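Local coordinates for phage-like element PBSX protein XepA (Bacillus subtilis, PDB 6IA5), which is of unknown function, does not seem to take part in host cell lysis, and forms a pentamer of two beta-rich domains per chain, at residues V65-K71 with Y136-G142; N89-T95 with K116-R122; E189-V195 with F256-E262; T208-V214 with S265-L271. All blocks are in the same frame, centred on the assembly; numbering follows the deposited sequence.

Interaction 1 (V65-K71 with Y136-G142)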
# COMPACT_ATOMS: atom_id res chain seq x y z
N VAL E 65 18.35 10.59 -28.27
CA VAL E 65 17.37 9.85 -27.50
C VAL E 65 18.13 8.89 -26.59
O VAL E 65 18.85 8.03 -27.08
CB VAL E 65 16.37 9.10 -28.40
CG1 VAL E 65 15.38 8.28 -27.58
CG2 VAL E 65 15.66 10.07 -29.32
N LEU E 66 17.99 9.07 -25.27
CA LEU E 66 18.79 8.25 -24.37
C LEU E 66 18.04 6.96 -24.06
O LEU E 66 17.12 6.96 -23.25
CB LEU E 66 19.24 9.04 -23.14
CG LEU E 66 20.58 8.48 -22.66
CD1 LEU E 66 21.70 9.47 -22.59
CD2 LEU E 66 20.42 7.43 -21.57
N ILE E 67 18.45 5.86 -24.71
CA ILE E 67 17.76 4.59 -24.58
C ILE E 67 17.92 4.06 -23.15
O ILE E 67 19.04 3.91 -22.67
CB ILE E 67 18.25 3.56 -25.62
CG1 ILE E 67 18.15 4.08 -27.06
CG2 ILE E 67 17.51 2.24 -25.46
CD1 ILE E 67 16.78 4.64 -27.42
N SER E 68 16.79 3.75 -22.49
CA SER E 68 16.80 3.25 -21.12
C SER E 68 16.46 1.76 -21.05
O SER E 68 16.81 1.10 -20.07
CB SER E 68 15.83 4.06 -20.28
OG SER E 68 14.52 3.86 -20.79
N LYS E 69 15.76 1.23 -22.06
CA LYS E 69 15.22 -0.13 -21.95
C LYS E 69 14.97 -0.71 -23.34
O LYS E 69 14.86 0.03 -24.32
CB LYS E 69 13.90 -0.15 -21.16
CG LYS E 69 12.77 0.69 -21.75
CD LYS E 69 11.50 0.68 -20.88
CE LYS E 69 10.36 1.43 -21.54
NZ LYS E 69 9.17 1.55 -20.65
N VAL E 70 14.86 -2.04 -23.40
CA VAL E 70 14.74 -2.71 -24.68
C VAL E 70 13.85 -3.94 -24.49
O VAL E 70 13.82 -4.53 -23.41
CB VAL E 70 16.12 -3.07 -25.27
CG1 VAL E 70 16.89 -4.10 -24.45
CG2 VAL E 70 16.01 -3.55 -26.73
N LYS E 71 13.12 -4.29 -25.55
CA LYS E 71 12.27 -5.46 -25.51
C LYS E 71 12.30 -6.10 -26.89
O LYS E 71 12.39 -5.39 -27.89
CB LYS E 71 10.83 -5.07 -25.13
CG LYS E 71 9.88 -6.25 -24.96
CD LYS E 71 8.54 -5.83 -24.39
CE LYS E 71 7.66 -7.04 -24.13
NZ LYS E 71 6.36 -6.64 -23.62
N TYR E 136 12.01 -8.61 -33.85
CA TYR E 136 11.63 -7.22 -33.66
C TYR E 136 12.21 -6.68 -32.36
O TYR E 136 12.30 -7.41 -31.36
CB TYR E 136 10.10 -7.06 -33.60
CG TYR E 136 9.44 -7.06 -34.96
CD1 TYR E 136 9.19 -8.25 -35.65
CD2 TYR E 136 9.12 -5.87 -35.60
CE1 TYR E 136 8.60 -8.25 -36.90
CE2 TYR E 136 8.52 -5.85 -36.85
CZ TYR E 136 8.29 -7.04 -37.51
OH TYR E 136 7.70 -7.00 -38.74
N GLN E 137 12.55 -5.38 -32.38
CA GLN E 137 13.15 -4.73 -31.23
C GLN E 137 12.45 -3.39 -30.96
O GLN E 137 12.34 -2.57 -31.86
CB GLN E 137 14.63 -4.49 -31.51
CG GLN E 137 15.39 -3.86 -30.34
CD GLN E 137 16.86 -3.78 -30.65
OE1 GLN E 137 17.31 -2.89 -31.40
NE2 GLN E 137 17.63 -4.73 -30.11
N SER E 138 12.00 -3.21 -29.70
CA SER E 138 11.48 -1.93 -29.23
C SER E 138 12.43 -1.37 -28.17
O SER E 138 13.03 -2.14 -27.42
CB SER E 138 10.08 -2.06 -28.65
OG SER E 138 9.14 -2.45 -29.65
N VAL E 139 12.56 -0.04 -28.15
CA VAL E 139 13.34 0.67 -27.15
C VAL E 139 12.46 1.74 -26.52
O VAL E 139 11.49 2.19 -27.14
CB VAL E 139 14.62 1.28 -27.76
CG1 VAL E 139 15.61 0.20 -28.21
CG2 VAL E 139 14.30 2.26 -28.88
N GLY E 140 12.80 2.15 -25.30
CA GLY E 140 12.13 3.26 -24.64
C GLY E 140 13.15 4.20 -24.03
O GLY E 140 14.36 3.96 -24.13
N ALA E 141 12.65 5.27 -23.40
CA ALA E 141 13.49 6.32 -22.86
C ALA E 141 12.64 7.17 -21.92
O ALA E 141 11.42 7.26 -22.10
CB ALA E 141 13.97 7.16 -24.01
N GLY E 142 13.30 7.83 -20.95
CA GLY E 142 12.67 8.90 -20.19
C GLY E 142 11.74 8.41 -19.08
O GLY E 142 11.58 7.19 -18.86
O HOH W 1 16.15 7.76 -20.73
O HOH W 2 12.71 4.75 -19.27

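Interaction 2 (N89-T95 with K116-R122). With ACT (acetate ion), chain B.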
# COMPACT_ATOMS: atom_id res chain seq x y z
N ASN E 89 32.15 -1.79 -23.83
CA ASN E 89 33.17 -1.44 -24.82
C ASN E 89 32.78 -1.84 -26.24
O ASN E 89 33.57 -1.67 -27.15
CB ASN E 89 34.54 -2.03 -24.46
CG ASN E 89 34.51 -3.53 -24.30
OD1 ASN E 89 33.62 -4.20 -24.82
ND2 ASN E 89 35.47 -4.08 -23.57
N ASN E 90 31.57 -2.39 -26.43
CA ASN E 90 31.10 -2.79 -27.74
C ASN E 90 32.00 -3.90 -28.30
O ASN E 90 32.16 -4.04 -29.51
CB ASN E 90 31.01 -1.61 -28.71
CG ASN E 90 30.15 -1.93 -29.93
OD1 ASN E 90 29.35 -2.87 -29.91
ND2 ASN E 90 30.31 -1.17 -31.00
N ASN E 91 32.56 -4.71 -27.40
CA ASN E 91 33.49 -5.75 -27.80
C ASN E 91 33.27 -7.00 -26.95
O ASN E 91 33.10 -8.09 -27.47
CB ASN E 91 34.95 -5.28 -27.68
CG ASN E 91 35.89 -6.31 -28.26
OD1 ASN E 91 35.82 -6.63 -29.45
ND2 ASN E 91 36.75 -6.86 -27.42
N VAL E 92 33.28 -6.84 -25.63
CA VAL E 92 33.00 -7.96 -24.74
C VAL E 92 31.57 -7.80 -24.22
O VAL E 92 31.19 -6.73 -23.73
CB VAL E 92 34.04 -8.01 -23.61
CG1 VAL E 92 33.71 -9.07 -22.57
CG2 VAL E 92 35.46 -8.18 -24.17
N TRP E 93 30.78 -8.88 -24.34
CA TRP E 93 29.33 -8.87 -24.14
C TRP E 93 28.97 -9.72 -22.93
O TRP E 93 29.53 -10.80 -22.75
CB TRP E 93 28.63 -9.35 -25.42
CG TRP E 93 28.77 -8.32 -26.50
CD1 TRP E 93 29.77 -8.23 -27.43
CD2 TRP E 93 27.92 -7.17 -26.72
NE1 TRP E 93 29.59 -7.12 -28.23
CE2 TRP E 93 28.47 -6.44 -27.81
CE3 TRP E 93 26.75 -6.68 -26.12
CZ2 TRP E 93 27.88 -5.28 -28.30
CZ3 TRP E 93 26.17 -5.52 -26.60
CH2 TRP E 93 26.74 -4.82 -27.67
N THR E 94 28.04 -9.24 -22.10
CA THR E 94 27.42 -10.10 -21.09
C THR E 94 25.93 -10.26 -21.42
O THR E 94 25.33 -9.36 -21.99
CB THR E 94 27.68 -9.56 -19.68
OG1 THR E 94 27.17 -8.22 -19.67
CG2 THR E 94 29.15 -9.54 -19.32
N THR E 95 25.36 -11.41 -21.06
CA THR E 95 23.97 -11.71 -21.34
C THR E 95 23.10 -11.18 -20.20
O THR E 95 23.30 -11.59 -19.05
CB THR E 95 23.74 -13.23 -21.45
OG1 THR E 95 24.64 -13.67 -22.46
CG2 THR E 95 22.31 -13.55 -21.86
N LYS E 116 24.76 -0.83 -19.22
CA LYS E 116 26.02 -0.58 -19.90
C LYS E 116 25.74 0.30 -21.11
O LYS E 116 24.59 0.55 -21.44
CB LYS E 116 26.67 -1.90 -20.30
CG LYS E 116 26.83 -2.88 -19.14
CD LYS E 116 27.71 -4.05 -19.45
CE LYS E 116 27.87 -4.92 -18.22
NZ LYS E 116 28.64 -6.14 -18.52
N ARG E 117 26.80 0.69 -21.82
CA ARG E 117 26.67 1.66 -22.89
C ARG E 117 25.96 1.09 -24.13
O ARG E 117 25.21 1.80 -24.79
CB ARG E 117 28.02 2.29 -23.21
CG ARG E 117 27.93 3.31 -24.33
CD ARG E 117 29.21 4.11 -24.43
NE ARG E 117 29.05 4.92 -25.62
CZ ARG E 117 29.94 5.81 -26.05
NH1 ARG E 117 31.09 5.96 -25.41
NH2 ARG E 117 29.68 6.53 -27.12
N TYR E 118 26.22 -0.18 -24.46
CA TYR E 118 25.78 -0.78 -25.72
C TYR E 118 24.88 -1.97 -25.42
O TYR E 118 25.12 -2.70 -24.46
CB TYR E 118 26.98 -1.29 -26.53
CG TYR E 118 27.98 -0.21 -26.87
CD1 TYR E 118 27.83 0.58 -28.00
CD2 TYR E 118 29.06 0.05 -26.03
CE1 TYR E 118 28.73 1.58 -28.31
CE2 TYR E 118 29.97 1.05 -26.32
CZ TYR E 118 29.81 1.81 -27.47
OH TYR E 118 30.69 2.80 -27.78
N TYR E 119 23.87 -2.17 -26.28
CA TYR E 119 22.98 -3.32 -26.19
C TYR E 119 22.95 -4.01 -27.55
O TYR E 119 23.26 -3.38 -28.57
CB TYR E 119 21.57 -2.92 -25.71
CG TYR E 119 20.86 -1.92 -26.58
CD1 TYR E 119 21.08 -0.55 -26.43
CD2 TYR E 119 19.97 -2.33 -27.57
CE1 TYR E 119 20.45 0.38 -27.24
CE2 TYR E 119 19.31 -1.40 -28.38
CZ TYR E 119 19.55 -0.04 -28.21
OH TYR E 119 18.94 0.86 -29.03
N ARG E 120 22.55 -5.30 -27.56
CA ARG E 120 22.29 -5.99 -28.81
C ARG E 120 21.40 -7.20 -28.53
O ARG E 120 21.32 -7.67 -27.39
CB ARG E 120 23.61 -6.50 -29.43
CG ARG E 120 24.16 -7.75 -28.75
CD ARG E 120 25.43 -8.25 -29.44
NE ARG E 120 25.92 -9.44 -28.76
CZ ARG E 120 27.09 -10.03 -29.04
NH1 ARG E 120 27.84 -9.56 -30.02
NH2 ARG E 120 27.50 -11.07 -28.34
N PHE E 121 20.74 -7.65 -29.60
CA PHE E 121 20.11 -8.96 -29.62
C PHE E 121 21.06 -9.92 -30.33
O PHE E 121 21.70 -9.55 -31.32
CB PHE E 121 18.79 -8.91 -30.39
CG PHE E 121 17.64 -8.25 -29.65
CD1 PHE E 121 17.83 -7.64 -28.42
CD2 PHE E 121 16.37 -8.23 -30.22
CE1 PHE E 121 16.77 -7.01 -27.76
CE2 PHE E 121 15.32 -7.60 -29.56
CZ PHE E 121 15.52 -6.99 -28.34
N ARG E 122 21.12 -11.15 -29.81
CA ARG E 122 21.81 -12.24 -30.46
C ARG E 122 20.87 -13.44 -30.42
O ARG E 122 20.41 -13.84 -29.35
CB ARG E 122 23.17 -12.51 -29.77
CG ARG E 122 23.98 -13.64 -30.38
CD ARG E 122 25.38 -13.78 -29.77
NE ARG E 122 25.33 -14.05 -28.33
CZ ARG E 122 25.15 -15.24 -27.77
NH1 ARG E 122 25.08 -16.34 -28.51
NH2 ARG E 122 25.01 -15.35 -26.46
C ACT B . 31.93 -5.32 -20.49
O ACT B . 32.50 -4.73 -21.45
OXT ACT B . 31.01 -4.75 -19.89
CH3 ACT B . 32.30 -6.70 -19.99

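Interaction 3 (E189-V195 with F256-E262)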
# COMPACT_ATOMS: atom_id res chain seq x y z
N GLU E 189 23.61 0.05 42.75
CA GLU E 189 22.35 -0.17 42.07
C GLU E 189 22.58 -0.76 40.68
O GLU E 189 21.75 -1.54 40.22
CB GLU E 189 21.55 1.13 42.00
CG GLU E 189 20.94 1.44 43.33
CD GLU E 189 19.98 2.61 43.33
OE1 GLU E 189 19.62 3.06 44.43
OE2 GLU E 189 19.61 3.05 42.23
N GLY E 190 23.70 -0.40 40.05
CA GLY E 190 23.97 -0.82 38.68
C GLY E 190 23.11 -0.04 37.69
O GLY E 190 22.50 0.94 38.08
N ALA E 191 23.05 -0.49 36.43
CA ALA E 191 22.29 0.21 35.41
C ALA E 191 20.80 -0.14 35.50
O ALA E 191 20.44 -1.26 35.86
CB ALA E 191 22.86 -0.11 34.05
N ALA E 192 19.95 0.83 35.13
CA ALA E 192 18.50 0.72 35.19
C ALA E 192 17.97 0.38 33.80
O ALA E 192 18.21 1.11 32.84
CB ALA E 192 17.91 2.02 35.68
N LEU E 193 17.25 -0.74 33.71
CA LEU E 193 16.63 -1.14 32.46
C LEU E 193 15.47 -0.20 32.15
O LEU E 193 14.59 -0.03 32.99
CB LEU E 193 16.12 -2.59 32.59
CG LEU E 193 15.42 -3.16 31.36
CD1 LEU E 193 15.89 -4.58 31.11
CD2 LEU E 193 13.92 -3.16 31.57
N PRO E 194 15.41 0.40 30.94
CA PRO E 194 14.22 1.14 30.50
C PRO E 194 13.22 0.15 29.93
O PRO E 194 13.53 -0.57 28.98
CB PRO E 194 14.73 2.10 29.40
CG PRO E 194 16.19 1.68 29.13
CD PRO E 194 16.48 0.41 29.93
N VAL E 195 12.02 0.11 30.51
CA VAL E 195 11.05 -0.92 30.20
C VAL E 195 10.56 -0.84 28.74
O VAL E 195 10.41 -1.87 28.09
CB VAL E 195 9.91 -0.95 31.24
CG1 VAL E 195 8.78 -1.88 30.82
CG2 VAL E 195 10.45 -1.35 32.60
N PHE E 256 5.86 -0.71 34.65
CA PHE E 256 7.02 -0.04 35.25
C PHE E 256 7.74 0.80 34.20
O PHE E 256 7.67 0.50 33.02
CB PHE E 256 7.99 -1.06 35.87
CG PHE E 256 7.52 -1.61 37.19
CD1 PHE E 256 7.67 -0.88 38.36
CD2 PHE E 256 6.90 -2.85 37.26
CE1 PHE E 256 7.22 -1.38 39.58
CE2 PHE E 256 6.42 -3.33 38.47
CZ PHE E 256 6.59 -2.60 39.63
N LYS E 257 8.48 1.81 34.67
CA LYS E 257 9.30 2.63 33.79
C LYS E 257 10.72 2.06 33.73
O LYS E 257 11.32 2.03 32.66
CB LYS E 257 9.32 4.08 34.29
CG LYS E 257 7.99 4.82 34.26
CD LYS E 257 7.72 5.53 32.94
CE LYS E 257 6.95 6.83 33.05
NZ LYS E 257 6.00 6.77 34.19
N GLU E 258 11.24 1.60 34.87
CA GLU E 258 12.59 1.07 34.91
C GLU E 258 12.67 -0.11 35.87
O GLU E 258 11.89 -0.18 36.82
CB GLU E 258 13.58 2.11 35.42
CG GLU E 258 13.63 3.36 34.56
CD GLU E 258 14.63 4.38 35.06
OE1 GLU E 258 14.35 5.05 36.07
OE2 GLU E 258 15.69 4.49 34.44
N ILE E 259 13.66 -0.97 35.64
CA ILE E 259 13.92 -2.10 36.52
C ILE E 259 15.38 -2.02 36.97
O ILE E 259 16.28 -1.80 36.16
CB ILE E 259 13.62 -3.45 35.82
CG1 ILE E 259 12.16 -3.55 35.34
CG2 ILE E 259 14.03 -4.63 36.70
CD1 ILE E 259 11.13 -3.43 36.43
N ILE E 260 15.59 -2.18 38.27
CA ILE E 260 16.93 -2.11 38.83
C ILE E 260 17.16 -3.40 39.63
O ILE E 260 16.29 -3.82 40.41
CB ILE E 260 17.06 -0.86 39.72
CG1 ILE E 260 17.01 0.42 38.87
CG2 ILE E 260 18.33 -0.92 40.54
CD1 ILE E 260 16.82 1.70 39.67
N MET E 261 18.33 -4.00 39.42
CA MET E 261 18.75 -5.17 40.17
C MET E 261 19.95 -4.76 41.01
O MET E 261 21.08 -4.79 40.52
CB MET E 261 19.16 -6.28 39.19
CG MET E 261 17.99 -6.74 38.31
SD MET E 261 16.94 -7.82 39.29
CE MET E 261 15.31 -7.20 38.87
N GLU E 262 19.70 -4.39 42.27
CA GLU E 262 20.72 -3.76 43.08
C GLU E 262 21.53 -4.82 43.82
O GLU E 262 20.97 -5.70 44.49
CB GLU E 262 20.06 -2.79 44.07
CG GLU E 262 21.00 -2.30 45.16
CD GLU E 262 20.41 -1.24 46.09
OE1 GLU E 262 19.18 -1.05 46.08
OE2 GLU E 262 21.17 -0.58 46.80
O HOH W 3 20.57 -2.69 38.33

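Interaction 4 (T208-V214 with S265-L271)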
# COMPACT_ATOMS: atom_id res chain seq x y z
N THR E 208 31.59 -15.31 40.54
CA THR E 208 32.47 -15.96 41.50
C THR E 208 32.16 -15.54 42.93
O THR E 208 32.61 -16.21 43.86
CB THR E 208 33.95 -15.66 41.21
OG1 THR E 208 34.05 -14.24 41.14
CG2 THR E 208 34.44 -16.23 39.89
N ALA E 209 31.41 -14.44 43.13
CA ALA E 209 31.18 -13.94 44.48
C ALA E 209 30.79 -15.08 45.41
O ALA E 209 29.94 -15.90 45.07
CB ALA E 209 30.13 -12.86 44.47
N GLU E 210 31.42 -15.13 46.59
CA GLU E 210 31.12 -16.20 47.54
C GLU E 210 29.86 -15.86 48.33
O GLU E 210 29.17 -16.74 48.85
CB GLU E 210 32.29 -16.45 48.49
CG GLU E 210 33.37 -17.31 47.86
CD GLU E 210 34.78 -17.08 48.38
OE1 GLU E 210 34.93 -16.35 49.39
OE2 GLU E 210 35.72 -17.65 47.76
N MET E 211 29.61 -14.56 48.48
CA MET E 211 28.44 -14.04 49.17
C MET E 211 27.98 -12.83 48.38
O MET E 211 28.80 -12.04 47.93
CB MET E 211 28.85 -13.62 50.59
CG MET E 211 27.98 -12.60 51.23
SD MET E 211 26.79 -13.45 52.25
CE MET E 211 25.36 -12.40 51.97
N SER E 212 26.66 -12.74 48.15
CA SER E 212 26.07 -11.60 47.47
C SER E 212 24.57 -11.57 47.77
O SER E 212 23.96 -12.60 48.07
CB SER E 212 26.32 -11.61 45.98
OG SER E 212 25.85 -12.81 45.40
N GLU E 213 24.02 -10.35 47.76
CA GLU E 213 22.58 -10.18 47.84
C GLU E 213 22.13 -9.21 46.74
O GLU E 213 22.65 -8.10 46.64
CB GLU E 213 22.17 -9.69 49.23
CG GLU E 213 20.66 -9.51 49.33
CD GLU E 213 20.13 -9.40 50.75
OE1 GLU E 213 20.79 -8.69 51.53
OE2 GLU E 213 19.07 -10.03 51.08
N VAL E 214 21.15 -9.67 45.95
CA VAL E 214 20.55 -8.84 44.92
C VAL E 214 19.11 -8.55 45.32
O VAL E 214 18.37 -9.47 45.66
CB VAL E 214 20.61 -9.51 43.54
CG1 VAL E 214 19.99 -8.63 42.45
CG2 VAL E 214 22.03 -9.91 43.19
N SER E 265 24.98 -6.29 48.76
CA SER E 265 26.27 -6.64 49.32
C SER E 265 26.91 -7.73 48.46
O SER E 265 26.22 -8.47 47.77
CB SER E 265 26.13 -7.07 50.74
OG SER E 265 25.40 -8.28 50.81
N ILE E 266 28.24 -7.78 48.54
CA ILE E 266 29.04 -8.75 47.81
C ILE E 266 30.40 -8.88 48.52
O ILE E 266 30.96 -7.86 48.93
CB ILE E 266 29.16 -8.31 46.35
CG1 ILE E 266 30.00 -9.27 45.50
CG2 ILE E 266 29.64 -6.88 46.23
CD1 ILE E 266 29.97 -8.94 44.04
N THR E 267 30.88 -10.12 48.70
CA THR E 267 32.25 -10.37 49.10
C THR E 267 32.77 -11.61 48.39
O THR E 267 32.02 -12.54 48.06
CB THR E 267 32.40 -10.57 50.63
OG1 THR E 267 31.57 -11.64 51.09
CG2 THR E 267 32.15 -9.33 51.44
N GLY E 268 34.10 -11.63 48.18
CA GLY E 268 34.81 -12.84 47.82
C GLY E 268 34.69 -13.17 46.33
O GLY E 268 34.59 -14.33 45.97
N GLY E 269 34.70 -12.15 45.47
CA GLY E 269 34.55 -12.39 44.04
C GLY E 269 33.67 -11.33 43.40
O GLY E 269 33.38 -10.30 44.00
N THR E 270 33.24 -11.60 42.16
CA THR E 270 32.45 -10.63 41.42
C THR E 270 31.11 -11.26 41.01
O THR E 270 30.92 -12.48 41.12
CB THR E 270 33.24 -10.08 40.23
OG1 THR E 270 33.51 -11.23 39.43
CG2 THR E 270 34.53 -9.39 40.62
N LEU E 271 30.20 -10.42 40.54
CA LEU E 271 28.86 -10.86 40.18
C LEU E 271 28.39 -10.10 38.94
O LEU E 271 28.56 -8.89 38.86
CB LEU E 271 27.91 -10.64 41.36
CG LEU E 271 26.58 -11.40 41.29
CD1 LEU E 271 26.79 -12.89 41.56
CD2 LEU E 271 25.57 -10.84 42.29
O HOH W 4 32.04 -13.01 38.62
O HOH W 5 23.28 -8.37 52.15

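Interaction 1 (V65-K71 with Y136-G142)
The carbonyl oxygen of Gly-140 receives the backbone N-H of Ser-68 at 2.9 Å in an almost straight bond, and the CA of Ile-67 adds a CA-H...O contact to the same oxygen. From there the chains run antiparallel. Gly-140 N donates to Lys-69 O, and Lys-71 and Ser-138 form a hydrogen-bonded pair, with Lys-71 N 2.9 Å from Ser-138 O and Ser-138 N 2.9 Å from Lys-71 O. Val-70 and Val-139 face each other between them as a non-hydrogen-bonded pair.

Glycine suits position 140 because Lys-69 needs its space. The lysine holds CG between its own N and carbonyl carbon (chi1 59°) and then runs extended over the glycine, its CE 4.0 Å from Gly-140 CA. Across the subunit boundary its NZ is hydrogen-bonded to Glu-143 O and salt-bridged to Asp-145, both of the second subunit. On the other face the side chains are mainly aliphatic: Ile-67 CD1 meets Val-139 CG2 at 3.7 Å, and Val-70 CG2 rests on the methylene CG of Gln-137, whose amide is hydrogen-bonded to Gln-56. Tyr-119 and Phe-121 pack over this face. Past the paired residues, a water accepts from Gly-142 N and donates to Leu-66 O as the chains part.

Paired central strands with an apolar inner face against a second sheet are typical of an antiparallel beta sandwich, here part of a pentamer.

Interaction 2 (N89-T95 with K116-R122)
The guanidinium of Arg-120 lies flat on the indole of Trp-93, their planes only 7° apart, at the outer surface of an antiparallel beta sandwich. Trp-93 comes at the end of the connection between strands 80-87 and 94-101, which folds over strand 118-125, a strand separated from 94-101 by 80-87, and is shaped by an Asx motif in which Asn-89 OD1 accepts from Val-92 N.

The stack is the tight part. Arg-120 CZ stands 3.6 Å from the centroid of the five-membered ring, a cation-pi contact, while its CD makes a CH-pi contact with the six-membered ring. The extended chain from CG to NE lets one arginine span both rings, and a salt bridge from NH2 to Glu-85 probably helps to fix the guanidinium's rotation. The far end of the indole reaches back to Tyr-118, two residues before the arginine and on the same side of the strand: Trp-93 CH2 is 3.7 Å from Tyr-118 CB. Tyr-118 is itself sandwiched, with Asn-90 CB over the centre of one face and Arg-117 CG against the opposite face. The Asn-90 amide lies nearly parallel to that ring, 14° from its plane. Asparagine also tolerates the positive phi this turn needs.

The other flank is polar and thinly packed: Lys-116 crosses Thr-94 at about a right angle and meets it mainly through its ammonium. An acetate, probably from the crystallisation liquor, sits beside them. Long and extended, Lys-116 carries NZ to 2.8 Å from Thr-94 OG1 and 3.1 Å from the acetate OXT.

Interaction 3 (E189-V195 with F256-E262)
Glu-189 packs against Ile-260 and Glu-262, and its side chain meets both. CB lies 4.1 Å from Ile-260 CG2; CG passes the carboxylate of Glu-262, 3.9 Å from its CD; at the tip OE2 comes to 4.0 Å from Ile-260 CD1, while OE1 forms a salt bridge with Lys-225. Its chain is extended beyond CG, which carries the carboxylate clear of the backbone to reach that lysine.

Further along, the two segments join as antiparallel strands. Leu-193 N donates to Ile-259 O at 2.8 Å, in the carbonyl plane, and Ile-259 N returns a bond to a lone pair of Leu-193 O. Proline suits position 194 because it falls at a non-hydrogen-bonded site facing Glu-258, where its missing N-H is not needed for this pairing. Val-195 N then bonds to Lys-257 O at 3.0 Å, and Val-195 CG2 packs on Ile-259 CG1. Leu-193 and Ile-259 lie side by side on the buried face, where Phe-176 and Phe-178 cover the leucine. Where Gly-190 and Ala-191 arch away from the strand, a water accepts from Met-261 N.

Glu-189 OE1 and Glu-262 OE1 are 4.5 Å apart, with carboxylate planes turned 59° from each other. Their mutual repulsion is probably eased, by the charge of Lys-225 on the one and by a hydrogen bond from Trp-217 NE1 on the other, which suggests how two acidic groups can sit close at this surface.

Interaction 4 (T208-V214 with S265-L271)
With chi1 at 53°, Thr-208 sets its hydroxyl between its own N and carbonyl carbon, facing Thr-270, whose backbone N donates to OG1 at 2.9 Å in a nearly straight bond (172°). Leu-271 turns its CG anti to the backbone N, and a chi2 of 73° brings CD2 to Ser-212 OG and to Val-214 CG2, the latter at 3.8 Å.

A small hydroxyl residue suits position 208 because it can accept a backbone N-H of the facing loop. The return bond runs from Ala-209 N to Thr-270 O at 2.8 Å. Beside these bonds the backbones come very near, Ala-209 CA lying 3.7 Å from Gly-269 CA, an approach that a residue without a side chain permits; Gly-268 and Gly-269 also both take positive phi values. Ala-209 CB packs on Ile-266 CG1 at 3.7 Å, where a small side chain fits.

Thr-267 O is shared: Met-211 N donates to it at 3.2 Å, and Glu-210 N makes a weak bond to it. Thr-267 N answers to Met-211 O, and Thr-267 OG1 lies against Met-211 CB. Beyond, Glu-213 N bonds to Ser-265 O at 2.9 Å.

Two residues, Glu-210 and Met-211, facing the single Thr-267 define a classic beta bulge, placed where strands 211-219 and 258-267 of the curled antiparallel sheet begin and end beside a glycine turn.

The four contacts fall into two groups on opposite sides of the chain's centre, with interactions 1 and 3 about 62 Å apart between centres. Interaction 1 is the most buried and relies on regular backbone pairing and aliphatic packing; interaction 2, on the surface of the facing sheet, uses aromatic rings and charged groups instead. They meet through Phe-121 and Tyr-119, whose rings fill the space between the sheets. Interactions 3 and 4 share strand 258-267 and are both partly buried. One, at the strand's start, has a pair of acidic side chains; the other, at its end, depends on glycines and hydroxyls. Interactions 1, 2 and 3 also touch the third subunit, whereas no other chain touches interaction 4.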